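Local coordinates for extracellular solute-binding protein, family 1 (Bifidobacterium longum subsp. infantis ATCC 15697, PDB 3OMB), which probably binds an extracellular solute, perhaps a carbohydrate as in its alginate-binding relatives, for uptake by an ABC transporter, and carries a bound magnesium ion, at residues G310-D315 and A438-E443; D469-S474 and K524-W529. One frame throughout, in Å; residues are numbered along the deposited sequence.

Contact 1: G310-D315 and A438-E443; sequences GWSPSD and ADELIE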
loop_
_atom_site.group_PDB
_atom_site.type_symbol
_atom_site.label_atom_id
_atom_site.label_comp_id
_atom_site.label_asym_id
_atom_site.label_seq_id
_atom_site.Cartn_x
_atom_site.Cartn_y
_atom_site.Cartn_z
ATOM N N GLY A 310 8.475 -7.148 6.096
ATOM C CA GLY A 310 8.738 -6.896 4.689
ATOM C C GLY A 310 7.783 -7.587 3.752
ATOM O O GLY A 310 6.777 -8.148 4.185
ATOM N N TRP A 311 8.095 -7.526 2.458
ATOM C CA TRP A 311 7.226 -8.116 1.431
ATOM C C TRP A 311 7.365 -9.637 1.377
ATOM O O TRP A 311 6.370 -10.367 1.511
ATOM C CB TRP A 311 7.532 -7.490 0.067
ATOM C CG TRP A 311 6.672 -7.960 -1.081
ATOM C CD1 TRP A 311 6.964 -8.953 -1.960
ATOM C CD2 TRP A 311 5.396 -7.429 -1.487
ATOM N NE1 TRP A 311 5.955 -9.080 -2.900
ATOM C CE2 TRP A 311 4.983 -8.157 -2.632
ATOM C CE3 TRP A 311 4.577 -6.407 -1.008
ATOM C CZ2 TRP A 311 3.783 -7.896 -3.304
ATOM C CZ3 TRP A 311 3.380 -6.134 -1.685
ATOM C CH2 TRP A 311 2.987 -6.895 -2.815
ATOM N N SER A 312 8.599 -10.108 1.199
ATOM C CA SER A 312 8.884 -11.518 0.923
ATOM C C SER A 312 10.372 -11.827 1.108
ATOM O O SER A 312 11.214 -10.938 0.983
ATOM C CB SER A 312 8.477 -11.874 -0.513
ATOM O OG SER A 312 9.423 -11.368 -1.446
ATOM N N PRO A 313 10.703 -13.094 1.398
ATOM C CA PRO A 313 12.108 -13.483 1.492
ATOM C C PRO A 313 12.901 -13.014 0.277
ATOM O O PRO A 313 13.991 -12.499 0.423
ATOM C CB PRO A 313 12.035 -15.007 1.521
ATOM C CG PRO A 313 10.750 -15.255 2.301
ATOM C CD PRO A 313 9.800 -14.230 1.682
ATOM N N SER A 314 12.357 -13.190 -0.920
ATOM C CA SER A 314 13.078 -12.789 -2.101
ATOM C C SER A 314 13.228 -11.269 -2.207
ATOM O O SER A 314 14.293 -10.781 -2.543
ATOM C CB SER A 314 12.384 -13.320 -3.338
ATOM O OG SER A 314 12.887 -12.643 -4.463
ATOM N N ASP A 315 12.166 -10.525 -1.934
ATOM C CA ASP A 315 12.238 -9.070 -2.062
ATOM C C ASP A 315 13.192 -8.458 -1.037
ATOM O O ASP A 315 13.930 -7.525 -1.342
ATOM C CB ASP A 315 10.851 -8.445 -1.899
ATOM C CG ASP A 315 10.805 -6.988 -2.372
ATOM O OD1 ASP A 315 11.163 -6.727 -3.545
ATOM O OD2 ASP A 315 10.412 -6.104 -1.572
ATOM N N ALA A 438 3.888 -11.418 -7.620
ATOM C CA ALA A 438 2.602 -11.977 -7.197
ATOM C C ALA A 438 2.774 -13.364 -6.581
ATOM O O ALA A 438 2.242 -13.628 -5.505
ATOM C CB ALA A 438 1.637 -12.046 -8.379
ATOM N N ASP A 439 3.509 -14.246 -7.265
ATOM C CA ASP A 439 3.804 -15.585 -6.741
ATOM C C ASP A 439 4.403 -15.601 -5.322
ATOM O O ASP A 439 3.990 -16.409 -4.495
ATOM C CB ASP A 439 4.694 -16.367 -7.701
ATOM C CG ASP A 439 4.001 -16.674 -9.027
ATOM O OD1 ASP A 439 2.778 -16.393 -9.190
ATOM O OD2 ASP A 439 4.702 -17.197 -9.923
ATOM N N GLU A 440 5.363 -14.720 -5.041
ATOM C CA GLU A 440 5.958 -14.640 -3.707
ATOM C C GLU A 440 4.936 -14.129 -2.694
ATOM O O GLU A 440 4.954 -14.524 -1.524
ATOM C CB GLU A 440 7.127 -13.671 -3.674
ATOM C CG GLU A 440 8.303 -14.010 -4.545
ATOM C CD GLU A 440 9.085 -12.750 -4.888
ATOM O OE1 GLU A 440 8.847 -11.705 -4.231
ATOM O OE2 GLU A 440 9.929 -12.803 -5.812
ATOM N N LEU A 441 4.066 -13.231 -3.147
ATOM C CA LEU A 441 3.023 -12.680 -2.283
ATOM C C LEU A 441 2.044 -13.779 -1.867
ATOM O O LEU A 441 1.739 -13.935 -0.686
ATOM C CB LEU A 441 2.293 -11.507 -2.964
ATOM C CG LEU A 441 1.335 -10.733 -2.058
ATOM C CD1 LEU A 441 2.108 -10.127 -0.898
ATOM C CD2 LEU A 441 0.599 -9.670 -2.854
ATOM N N ILE A 442 1.569 -14.531 -2.851
ATOM C CA ILE A 442 0.669 -15.663 -2.626
ATOM C C ILE A 442 1.248 -16.626 -1.576
ATOM O O ILE A 442 0.561 -16.992 -0.627
ATOM C CB ILE A 442 0.319 -16.408 -3.964
ATOM C CG1 ILE A 442 -0.623 -15.559 -4.844
ATOM C CG2 ILE A 442 -0.266 -17.818 -3.705
ATOM C CD1 ILE A 442 -2.122 -15.593 -4.422
ATOM N N GLU A 443 2.507 -17.019 -1.735
ATOM C CA GLU A 443 3.117 -17.946 -0.792
ATOM C C GLU A 443 3.202 -17.421 0.669
ATOM O O GLU A 443 2.833 -18.144 1.619
ATOM C CB GLU A 443 4.477 -18.391 -1.310
ATOM C CG GLU A 443 5.013 -19.637 -0.616
ATOM C CD GLU A 443 4.609 -20.957 -1.309
ATOM O OE1 GLU A 443 3.467 -21.074 -1.861
ATOM O OE2 GLU A 443 5.459 -21.889 -1.293
#
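The Trp311 indole has Leu441 CD1 over one face and Glu440 OE1 at its edge, near the ring plane. Beside this aromatic contact lies the N-cap of helix 313-317, which follows strand 305-310 in one of the two mixed sheets of this solute-binding fold. Leu441 CD1 sits 3.8 Å from the centroid of the Trp311 six-membered ring and 17° off its normal, which meets the geometry of a CH-pi contact. Leu441 CD2 lies on the same side, beyond the outer rim, 3.7 Å from Trp311 CH2. At the edge, Glu440 OE1 lies 4.0 Å from Trp311 CD1. Outside the two segments, His437 stacks on the same indole.

The polar half of the contact is built on the cap. Ser312 OG, turned between the backbone N and the carbonyl carbon (chi1 76°), is used twice: it accepts the capping bond from Asp315 N at 2.9 Å and donates its own proton to Glu440 OE1, also at 2.9 Å. Glu440 thus ties helix 436-452 to the start of the shorter helix, where the helix end would probably favour its negative charge. The carboxylate plane is steeply inclined to the indole plane. Its second oxygen takes a weak bond from the first turn of the same helix, Ser314 OG to Glu440 OE2 at 3.3 Å. Ser312 OG reaches Glu440 OE1 from above the carboxylate plane, 49° out of it.

Contact 2: D469-S474 and K524-W529; sequences DNMDPS and KIWQKW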
loop_
_atom_site.group_PDB
_atom_site.type_symbol
_atom_site.label_atom_id
_atom_site.label_comp_id
_atom_site.label_asym_id
_atom_site.label_seq_id
_atom_site.Cartn_x
_atom_site.Cartn_y
_atom_site.Cartn_z
ATOM N N ASP A 469 -10.191 10.877 0.874
ATOM C CA ASP A 469 -10.546 11.189 -0.488
ATOM C C ASP A 469 -12.040 10.965 -0.786
ATOM O O ASP A 469 -12.561 11.494 -1.770
ATOM C CB ASP A 469 -9.681 10.316 -1.389
ATOM C CG ASP A 469 -9.607 10.822 -2.777
ATOM O OD1 ASP A 469 -9.701 9.967 -3.687
ATOM O OD2 ASP A 469 -9.452 12.060 -2.964
ATOM N N ASN A 470 -12.712 10.202 0.079
ATOM C CA ASN A 470 -14.154 9.933 -0.006
ATOM C C ASN A 470 -15.034 10.689 1.024
ATOM O O ASN A 470 -16.136 10.237 1.366
ATOM C CB ASN A 470 -14.395 8.424 0.146
ATOM C CG ASN A 470 -15.192 7.838 -1.029
ATOM O OD1 ASN A 470 -15.641 8.569 -1.916
ATOM N ND2 ASN A 470 -15.372 6.515 -1.029
HETATM N N MSE A 471 -14.525 11.812 1.520
HETATM C CA MSE A 471 -15.189 12.656 2.523
HETATM C C MSE A 471 -15.526 14.016 1.929
HETATM O O MSE A 471 -14.978 14.367 0.890
HETATM C CB MSE A 471 -14.213 12.965 3.643
HETATM C CG MSE A 471 -13.888 11.846 4.511
HETATM SE SE MSE A 471 -12.651 12.421 5.873
HETATM C CE MSE A 471 -12.564 10.647 6.634
ATOM N N ASP A 472 -16.371 14.792 2.613
ATOM C CA ASP A 472 -16.502 16.239 2.368
ATOM C C ASP A 472 -15.114 16.920 2.455
ATOM O O ASP A 472 -14.303 16.539 3.301
ATOM C CB ASP A 472 -17.385 16.904 3.448
ATOM C CG ASP A 472 -18.845 16.422 3.439
ATOM O OD1 ASP A 472 -19.332 15.868 2.417
ATOM O OD2 ASP A 472 -19.531 16.634 4.473
ATOM N N PRO A 473 -14.848 17.937 1.611
ATOM C CA PRO A 473 -13.602 18.697 1.764
ATOM C C PRO A 473 -13.434 19.370 3.129
ATOM O O PRO A 473 -12.306 19.505 3.608
ATOM C CB PRO A 473 -13.675 19.764 0.661
ATOM C CG PRO A 473 -14.947 19.552 -0.061
ATOM C CD PRO A 473 -15.516 18.231 0.328
ATOM N N SER A 474 -14.523 19.783 3.762
ATOM C CA SER A 474 -14.390 20.410 5.076
ATOM C C SER A 474 -13.941 19.400 6.132
ATOM O O SER A 474 -13.245 19.760 7.073
ATOM C CB SER A 474 -15.682 21.091 5.508
ATOM O OG SER A 474 -16.732 20.129 5.535
ATOM N N LYS A 524 -13.810 10.975 16.105
ATOM C CA LYS A 524 -15.241 11.162 15.884
ATOM C C LYS A 524 -15.576 11.349 14.394
ATOM O O LYS A 524 -16.552 10.782 13.883
ATOM C CB LYS A 524 -15.765 12.342 16.704
ATOM C CG LYS A 524 -17.273 12.606 16.472
ATOM C CD LYS A 524 -17.889 13.335 17.653
ATOM C CE LYS A 524 -17.318 14.728 17.808
ATOM N NZ LYS A 524 -18.104 15.478 18.859
ATOM N N ILE A 525 -14.743 12.098 13.697
ATOM C CA ILE A 525 -14.924 12.265 12.263
ATOM C C ILE A 525 -14.764 10.945 11.489
ATOM O O ILE A 525 -15.621 10.593 10.670
ATOM C CB ILE A 525 -14.011 13.395 11.706
ATOM C CG1 ILE A 525 -14.522 14.748 12.215
ATOM C CG2 ILE A 525 -13.949 13.313 10.203
ATOM C CD1 ILE A 525 -13.500 15.934 12.085
ATOM N N TRP A 526 -13.705 10.193 11.771
ATOM C CA TRP A 526 -13.576 8.853 11.186
ATOM C C TRP A 526 -14.739 7.928 11.534
ATOM O O TRP A 526 -15.222 7.189 10.664
ATOM C CB TRP A 526 -12.265 8.215 11.578
ATOM C CG TRP A 526 -11.093 8.760 10.847
ATOM C CD1 TRP A 526 -10.074 9.515 11.366
ATOM C CD2 TRP A 526 -10.801 8.588 9.466
ATOM N NE1 TRP A 526 -9.165 9.825 10.389
ATOM C CE2 TRP A 526 -9.584 9.264 9.209
ATOM C CE3 TRP A 526 -11.448 7.926 8.411
ATOM C CZ2 TRP A 526 -9.002 9.301 7.940
ATOM C CZ3 TRP A 526 -10.858 7.941 7.152
ATOM C CH2 TRP A 526 -9.647 8.633 6.927
ATOM N N GLN A 527 -15.206 7.967 12.779
ATOM C CA GLN A 527 -16.400 7.186 13.157
ATOM C C GLN A 527 -17.599 7.515 12.270
ATOM O O GLN A 527 -18.356 6.617 11.879
ATOM C CB GLN A 527 -16.788 7.395 14.624
ATOM C CG GLN A 527 -18.017 6.529 15.113
ATOM C CD GLN A 527 -17.638 5.055 15.405
ATOM O OE1 GLN A 527 -16.822 4.791 16.287
ATOM N NE2 GLN A 527 -18.238 4.101 14.667
ATOM N N LYS A 528 -17.771 8.799 11.959
ATOM C CA LYS A 528 -18.932 9.238 11.206
ATOM C C LYS A 528 -18.842 8.693 9.791
ATOM O O LYS A 528 -19.812 8.155 9.279
ATOM C CB LYS A 528 -19.025 10.770 11.172
ATOM C CG LYS A 528 -20.128 11.291 10.215
ATOM C CD LYS A 528 -20.214 12.791 10.156
ATOM C CE LYS A 528 -19.028 13.415 9.423
ATOM N NZ LYS A 528 -19.216 14.920 9.255
ATOM N N TRP A 529 -17.674 8.835 9.160
ATOM C CA TRP A 529 -17.520 8.322 7.801
ATOM C C TRP A 529 -17.566 6.792 7.726
ATOM O O TRP A 529 -18.170 6.229 6.794
ATOM C CB TRP A 529 -16.287 8.915 7.117
ATOM C CG TRP A 529 -16.544 10.352 6.850
ATOM C CD1 TRP A 529 -16.083 11.428 7.575
ATOM C CD2 TRP A 529 -17.401 10.886 5.843
ATOM N NE1 TRP A 529 -16.580 12.596 7.052
ATOM C CE2 TRP A 529 -17.399 12.297 5.997
ATOM C CE3 TRP A 529 -18.152 10.316 4.807
ATOM C CZ2 TRP A 529 -18.117 13.149 5.148
ATOM C CZ3 TRP A 529 -18.891 11.166 3.973
ATOM C CH2 TRP A 529 -18.864 12.567 4.147
#
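Met471, present as selenomethionine, runs across Trp529 and ends on Trp526, so that one chain makes both CH-pi and Met-aromatic contacts. The first atom, Met471 CB, is over the face, 4.0 Å from Trp529 CE2, an atom of the ring fusion. Next comes Met471 CG, which is placed anti to the carbonyl carbon (chi1 -71°). It lies 3.6 Å from the centroid of the Trp529 five-membered ring and only 2° off the normal, squarely over the face. Beyond CG the chain is extended, and Met471 SE sits obliquely to that five-membered ring, 4.3 Å from its centroid. The terminal methyl, Met471 CE, reaches the face of Trp526, 3.5 Å from the centroid of the six-membered ring. It is displaced toward the rim, and the 3.2 Å between Met471 CE and Trp526 CZ3 indicates tight packing there.

Both tryptophans come from the last helix, 519-534, while Met471 belongs to the loop that leads into helix 473-486; Leu479 of that helix also touches Met471 and Trp526. The contact therefore packs the C-terminal helix on the N-terminal end of another. The polar end of Trp529 is satisfied by Asp475, whose OD2 accepts from NE1 and also pairs with Lys528 NZ in a salt bridge. Asp472 occupies the N-cap position but makes no capping bond with its side chain. Its carboxylate stands 87° to the Trp529 ring, with Asp472 OD2 in the ring plane at the edge, 3.8 Å from Trp529 CZ2.

Both contacts set the residues leading into a helix against the flank of another helix, yet they share no helix and touch nowhere. Their centres are 34 Å apart, on opposite sides of the centre of the chain. Contact 1 lies nearer, its centre about 14 Å from the centre of the chain, but is only partly buried: a tryptophan-leucine patch adjoins a carboxylate bonded to one serine hydroxyl and weakly to a second. Contact 2, about 21 Å out, is nevertheless buried, and its chemistry is that of a methionine-type chain on two indoles. Contact 1 thus joins its elements through polar bonds as well as apolar contact, contact 2 through apolar and aromatic contact.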